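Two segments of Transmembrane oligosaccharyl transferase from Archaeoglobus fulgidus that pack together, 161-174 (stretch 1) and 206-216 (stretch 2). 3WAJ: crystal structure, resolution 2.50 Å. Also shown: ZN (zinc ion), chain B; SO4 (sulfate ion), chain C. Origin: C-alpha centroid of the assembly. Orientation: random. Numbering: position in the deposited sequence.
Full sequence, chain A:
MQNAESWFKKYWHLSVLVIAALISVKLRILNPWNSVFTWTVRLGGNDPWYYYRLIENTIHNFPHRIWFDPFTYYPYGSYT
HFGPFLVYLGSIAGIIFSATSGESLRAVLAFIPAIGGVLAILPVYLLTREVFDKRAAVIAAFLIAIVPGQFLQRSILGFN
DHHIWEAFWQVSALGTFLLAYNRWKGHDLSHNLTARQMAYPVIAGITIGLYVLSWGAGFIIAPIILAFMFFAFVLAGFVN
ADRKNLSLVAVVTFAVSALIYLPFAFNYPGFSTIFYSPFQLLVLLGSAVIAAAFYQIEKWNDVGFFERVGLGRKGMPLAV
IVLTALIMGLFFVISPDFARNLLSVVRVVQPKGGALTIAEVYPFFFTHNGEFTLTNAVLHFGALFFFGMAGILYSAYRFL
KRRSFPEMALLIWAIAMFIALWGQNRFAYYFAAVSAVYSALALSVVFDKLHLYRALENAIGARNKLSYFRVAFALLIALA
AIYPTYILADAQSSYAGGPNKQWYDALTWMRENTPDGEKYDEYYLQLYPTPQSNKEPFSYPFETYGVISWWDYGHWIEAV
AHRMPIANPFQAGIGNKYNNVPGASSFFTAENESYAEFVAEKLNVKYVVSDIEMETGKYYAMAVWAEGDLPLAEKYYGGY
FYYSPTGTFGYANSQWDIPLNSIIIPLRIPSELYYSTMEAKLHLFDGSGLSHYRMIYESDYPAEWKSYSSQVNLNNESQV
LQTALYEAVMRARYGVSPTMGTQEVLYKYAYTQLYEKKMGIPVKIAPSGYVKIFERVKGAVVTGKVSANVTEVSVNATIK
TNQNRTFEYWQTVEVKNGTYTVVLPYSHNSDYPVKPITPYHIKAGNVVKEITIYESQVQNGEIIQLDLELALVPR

Stretch 1 161-174: DHHIWEAFWQVSAL
Stretch 2 (206-216) ITIGLYVLSWG

How do the two backbones lie against each other? Residues 163-174 form a helix that continues later in the chain, and 206-214 form one that begins earlier. Their N-to-C directions differ by 157°, so they run nearly antiparallel, with axes 8.2 Å apart at closest approach. The CA pairing runs in opposite order along the two chains: the CA atoms of Ala 173 and Thr 207 are 5.0 Å apart, those of Trp 169 and Tyr 211 4.9 Å, and those of His 162 and Ser 214 6.2 Å. Trp 215, at phi/psi -155/118, is the first residue to leave helical geometry after the second helix.

What fills the middle of the contact? Trp 169, pointing toward the other helix with chi1 m (-64°) and chi2 115°, presents a face of its indole to Leu 210 CD1, which lies 3.6 Å from the centroid of the Trp 169 six-membered ring in a CH-pi contact; Leu 210 is m, t. The close backbones bring Trp 169 CB to 3.7 Å from Tyr 211 CB. Tyr 211 (chi1 t, chi2 40°) turns its ring face to Gln 170 CB, 4.2 Å from the ring centroid. Ser 214, chi1 m, directs its hydroxyl to its own helix, OG donating to Leu 210 O at 2.9 Å, while the same OG lies 3.3 Å from Trp 169 CD1.

What meets near Ala 173? Its small side chain points toward the partner, with CB 3.8 Å from Ile 208 CG1. Thr 207, chi1 p, places OG1 3.2 Å from Ala 173 CA. Ser 172, whose CB also points toward the other stretch, donates from OG to Phe 168 O at 2.7 Å, within its own helix. No hydrogen bond crosses between the stretches; packing joins them directly.

What happens at the other end, near the bound ions? His 162 (chi1 p, chi2 -124°) and Trp 215 (chi1 t, chi2 53°) both point toward the opposing stretch, their rings oblique at 38°. They share a sulfate oxygen: His 162 NE2 donates to SO4 O4 at 2.6 Å, and Trp 215 NE1 donates weakly to SO4 O4 at 3.0 Å, so the anion bridges the stretches. Glu 166 (m, t, chi3 -114°) sets OE2 over the Trp 215 ring, 3.2 Å from CD2, and OE1 accepts from His 163 ND1 at 3.0 Å. That leaves His 163 NE2 to bind ZN at 2.2 Å, alongside Asp 161 OD2 at 2.2 Å from ZN and three waters.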

# COMPACT_ATOMS: atom_id res chain seq x y z
N ASP A 161 7.48 -7.59 -2.04
CA ASP A 161 7.19 -6.97 -0.76
C ASP A 161 7.54 -8.00 0.32
O ASP A 161 7.82 -9.17 -0.01
CB ASP A 161 5.72 -6.54 -0.70
CG ASP A 161 5.45 -5.45 0.32
OD1 ASP A 161 6.29 -5.23 1.22
OD2 ASP A 161 4.38 -4.82 0.21
N HIS A 162 7.54 -7.59 1.58
CA HIS A 162 8.03 -8.46 2.64
C HIS A 162 6.96 -9.39 3.23
O HIS A 162 7.26 -10.20 4.12
CB HIS A 162 8.70 -7.64 3.74
CG HIS A 162 7.81 -6.61 4.36
ND1 HIS A 162 8.13 -5.26 4.40
CD2 HIS A 162 6.60 -6.72 4.96
CE1 HIS A 162 7.15 -4.60 5.00
NE2 HIS A 162 6.21 -5.46 5.35
N HIS A 163 5.72 -9.29 2.77
CA HIS A 163 4.63 -10.06 3.39
C HIS A 163 4.79 -11.57 3.17
O HIS A 163 4.45 -12.37 4.04
CB HIS A 163 3.23 -9.57 2.95
CG HIS A 163 3.03 -8.10 3.10
ND1 HIS A 163 2.93 -7.48 4.34
CD2 HIS A 163 2.91 -7.10 2.19
CE1 HIS A 163 2.78 -6.18 4.17
NE2 HIS A 163 2.75 -5.93 2.87
N ILE A 164 5.30 -11.98 2.01
CA ILE A 164 5.57 -13.40 1.81
C ILE A 164 6.62 -13.86 2.81
O ILE A 164 6.54 -14.96 3.33
CB ILE A 164 5.95 -13.77 0.34
CG1 ILE A 164 6.24 -15.28 0.23
CG2 ILE A 164 7.15 -12.97 -0.14
CD1 ILE A 164 5.01 -16.15 0.46
N TRP A 165 7.58 -12.98 3.11
CA TRP A 165 8.68 -13.36 3.98
C TRP A 165 8.33 -13.36 5.46
O TRP A 165 8.95 -14.08 6.25
CB TRP A 165 9.91 -12.49 3.71
CG TRP A 165 10.36 -12.64 2.28
CD1 TRP A 165 10.21 -11.74 1.27
CD2 TRP A 165 11.01 -13.79 1.71
NE1 TRP A 165 10.74 -12.24 0.10
CE2 TRP A 165 11.24 -13.50 0.34
CE3 TRP A 165 11.42 -15.02 2.21
CZ2 TRP A 165 11.87 -14.41 -0.52
CZ3 TRP A 165 12.04 -15.92 1.36
CH2 TRP A 165 12.26 -15.61 0.00
N GLU A 166 7.35 -12.55 5.83
CA GLU A 166 6.76 -12.66 7.16
C GLU A 166 6.23 -14.08 7.30
O GLU A 166 6.54 -14.77 8.26
CB GLU A 166 5.61 -11.68 7.33
CG GLU A 166 6.01 -10.24 7.44
CD GLU A 166 4.80 -9.35 7.53
OE1 GLU A 166 4.57 -8.55 6.59
OE2 GLU A 166 4.05 -9.46 8.53
N ALA A 167 5.43 -14.51 6.33
CA ALA A 167 4.85 -15.85 6.40
C ALA A 167 5.94 -16.93 6.40
O ALA A 167 5.94 -17.83 7.24
CB ALA A 167 3.86 -16.09 5.28
N PHE A 168 6.88 -16.81 5.47
CA PHE A 168 7.93 -17.81 5.32
C PHE A 168 8.77 -17.94 6.59
O PHE A 168 8.98 -19.05 7.08
CB PHE A 168 8.81 -17.45 4.11
CG PHE A 168 9.84 -18.50 3.76
CD1 PHE A 168 9.65 -19.34 2.68
CD2 PHE A 168 11.01 -18.62 4.51
CE1 PHE A 168 10.60 -20.29 2.35
CE2 PHE A 168 11.96 -19.58 4.19
CZ PHE A 168 11.76 -20.41 3.11
N TRP A 169 9.26 -16.84 7.14
CA TRP A 169 10.11 -16.96 8.32
C TRP A 169 9.32 -17.29 9.60
O TRP A 169 9.86 -17.92 10.51
CB TRP A 169 11.02 -15.73 8.50
CG TRP A 169 12.01 -15.58 7.36
CD1 TRP A 169 12.07 -14.55 6.45
CD2 TRP A 169 13.06 -16.50 6.99
NE1 TRP A 169 13.09 -14.77 5.55
CE2 TRP A 169 13.71 -15.96 5.85
CE3 TRP A 169 13.50 -17.72 7.50
CZ2 TRP A 169 14.79 -16.61 5.23
CZ3 TRP A 169 14.57 -18.36 6.89
CH2 TRP A 169 15.20 -17.80 5.76
N GLN A 170 8.05 -16.90 9.67
CA GLN A 170 7.26 -17.21 10.86
C GLN A 170 7.04 -18.71 10.97
O GLN A 170 7.32 -19.32 12.01
CB GLN A 170 5.91 -16.49 10.88
CG GLN A 170 5.16 -16.69 12.19
CD GLN A 170 3.67 -16.41 12.07
OE1 GLN A 170 3.16 -15.43 12.63
NE2 GLN A 170 2.98 -17.26 11.33
N VAL A 171 6.53 -19.30 9.89
CA VAL A 171 6.34 -20.74 9.79
C VAL A 171 7.66 -21.48 9.98
O VAL A 171 7.73 -22.46 10.72
CB VAL A 171 5.69 -21.12 8.45
CG1 VAL A 171 5.46 -22.63 8.36
CG2 VAL A 171 4.38 -20.37 8.28
N SER A 172 8.70 -21.00 9.31
CA SER A 172 10.05 -21.54 9.47
C SER A 172 10.46 -21.54 10.92
O SER A 172 11.03 -22.52 11.40
CB SER A 172 11.08 -20.73 8.67
OG SER A 172 10.94 -20.96 7.28
N ALA A 173 10.20 -20.43 11.61
CA ALA A 173 10.60 -20.31 13.01
C ALA A 173 9.89 -21.35 13.87
O ALA A 173 10.51 -21.97 14.73
CB ALA A 173 10.35 -18.90 13.53
N LEU A 174 8.60 -21.56 13.64
CA LEU A 174 7.84 -22.56 14.37
C LEU A 174 8.37 -23.98 14.11
O LEU A 174 8.75 -24.70 15.04
CB LEU A 174 6.36 -22.49 13.99
CG LEU A 174 5.61 -21.19 14.25
CD1 LEU A 174 4.21 -21.29 13.67
CD2 LEU A 174 5.55 -20.85 15.73
N ILE A 206 18.04 -18.37 14.03
CA ILE A 206 18.32 -17.66 12.78
C ILE A 206 17.02 -17.32 12.07
O ILE A 206 16.86 -16.21 11.56
CB ILE A 206 19.27 -18.46 11.85
CG1 ILE A 206 20.71 -18.33 12.32
CG2 ILE A 206 19.18 -17.97 10.42
CD1 ILE A 206 21.67 -19.25 11.61
N THR A 207 16.09 -18.27 12.06
CA THR A 207 14.79 -18.05 11.43
C THR A 207 14.00 -16.96 12.16
O THR A 207 13.33 -16.15 11.52
CB THR A 207 13.96 -19.34 11.36
OG1 THR A 207 13.73 -19.82 12.69
CG2 THR A 207 14.70 -20.41 10.56
N ILE A 208 14.09 -16.92 13.48
CA ILE A 208 13.47 -15.81 14.20
C ILE A 208 14.13 -14.48 13.82
O ILE A 208 13.45 -13.55 13.37
CB ILE A 208 13.50 -15.99 15.72
CG1 ILE A 208 12.53 -17.11 16.12
CG2 ILE A 208 13.12 -14.67 16.43
CD1 ILE A 208 12.56 -17.45 17.58
N GLY A 209 15.45 -14.43 13.97
CA GLY A 209 16.24 -13.30 13.52
C GLY A 209 15.82 -12.82 12.14
O GLY A 209 15.60 -11.61 11.95
N LEU A 210 15.70 -13.74 11.19
CA LEU A 210 15.36 -13.37 9.82
C LEU A 210 13.94 -12.83 9.74
O LEU A 210 13.65 -11.89 8.99
CB LEU A 210 15.58 -14.53 8.85
CG LEU A 210 17.05 -14.89 8.68
CD1 LEU A 210 17.25 -16.00 7.68
CD2 LEU A 210 17.84 -13.66 8.27
N TYR A 211 13.05 -13.41 10.56
CA TYR A 211 11.68 -12.91 10.67
C TYR A 211 11.64 -11.42 11.07
O TYR A 211 11.05 -10.59 10.37
CB TYR A 211 10.87 -13.80 11.64
CG TYR A 211 9.42 -13.41 11.78
CD1 TYR A 211 8.68 -13.00 10.68
CD2 TYR A 211 8.79 -13.45 13.01
CE1 TYR A 211 7.35 -12.64 10.82
CE2 TYR A 211 7.46 -13.09 13.15
CZ TYR A 211 6.75 -12.69 12.05
OH TYR A 211 5.42 -12.33 12.17
N VAL A 212 12.28 -11.06 12.18
CA VAL A 212 12.33 -9.66 12.61
C VAL A 212 13.06 -8.80 11.58
O VAL A 212 12.75 -7.63 11.40
CB VAL A 212 13.00 -9.50 14.01
CG1 VAL A 212 12.85 -8.07 14.53
CG2 VAL A 212 12.42 -10.49 15.02
N LEU A 213 14.04 -9.38 10.89
CA LEU A 213 14.79 -8.61 9.89
C LEU A 213 13.98 -8.41 8.61
O LEU A 213 14.31 -7.56 7.77
CB LEU A 213 16.17 -9.23 9.62
CG LEU A 213 17.18 -9.20 10.77
CD1 LEU A 213 18.59 -9.63 10.32
CD2 LEU A 213 17.23 -7.82 11.41
N SER A 214 12.90 -9.18 8.45
CA SER A 214 11.99 -8.99 7.32
C SER A 214 10.91 -7.99 7.66
O SER A 214 10.39 -7.29 6.80
CB SER A 214 11.32 -10.31 6.91
OG SER A 214 12.27 -11.26 6.52
N TRP A 215 10.57 -7.95 8.94
CA TRP A 215 9.47 -7.15 9.44
C TRP A 215 9.72 -6.80 10.92
O TRP A 215 9.78 -7.71 11.77
CB TRP A 215 8.19 -7.95 9.29
CG TRP A 215 6.93 -7.18 9.53
CD1 TRP A 215 6.57 -6.00 8.93
CD2 TRP A 215 5.85 -7.55 10.39
NE1 TRP A 215 5.33 -5.61 9.39
CE2 TRP A 215 4.86 -6.55 10.28
CE3 TRP A 215 5.62 -8.64 11.25
CZ2 TRP A 215 3.66 -6.59 11.01
CZ3 TRP A 215 4.41 -8.69 11.97
CH2 TRP A 215 3.45 -7.66 11.84
N GLY A 216 9.85 -5.51 11.22
CA GLY A 216 10.22 -5.06 12.55
C GLY A 216 9.30 -5.50 13.69
O GLY A 216 9.75 -5.69 14.83
ZN ZN B . 3.06 -4.08 1.81
S SO4 C . 3.95 -2.88 6.59
O1 SO4 C . 4.64 -2.23 5.47
O2 SO4 C . 4.07 -2.01 7.76
O3 SO4 C . 2.54 -3.06 6.23
O4 SO4 C . 4.52 -4.19 6.92
O HOH W 1 5.09 -3.56 2.68
O HOH W 2 1.64 -2.93 3.54
O HOH W 3 1.74 -3.03 0.44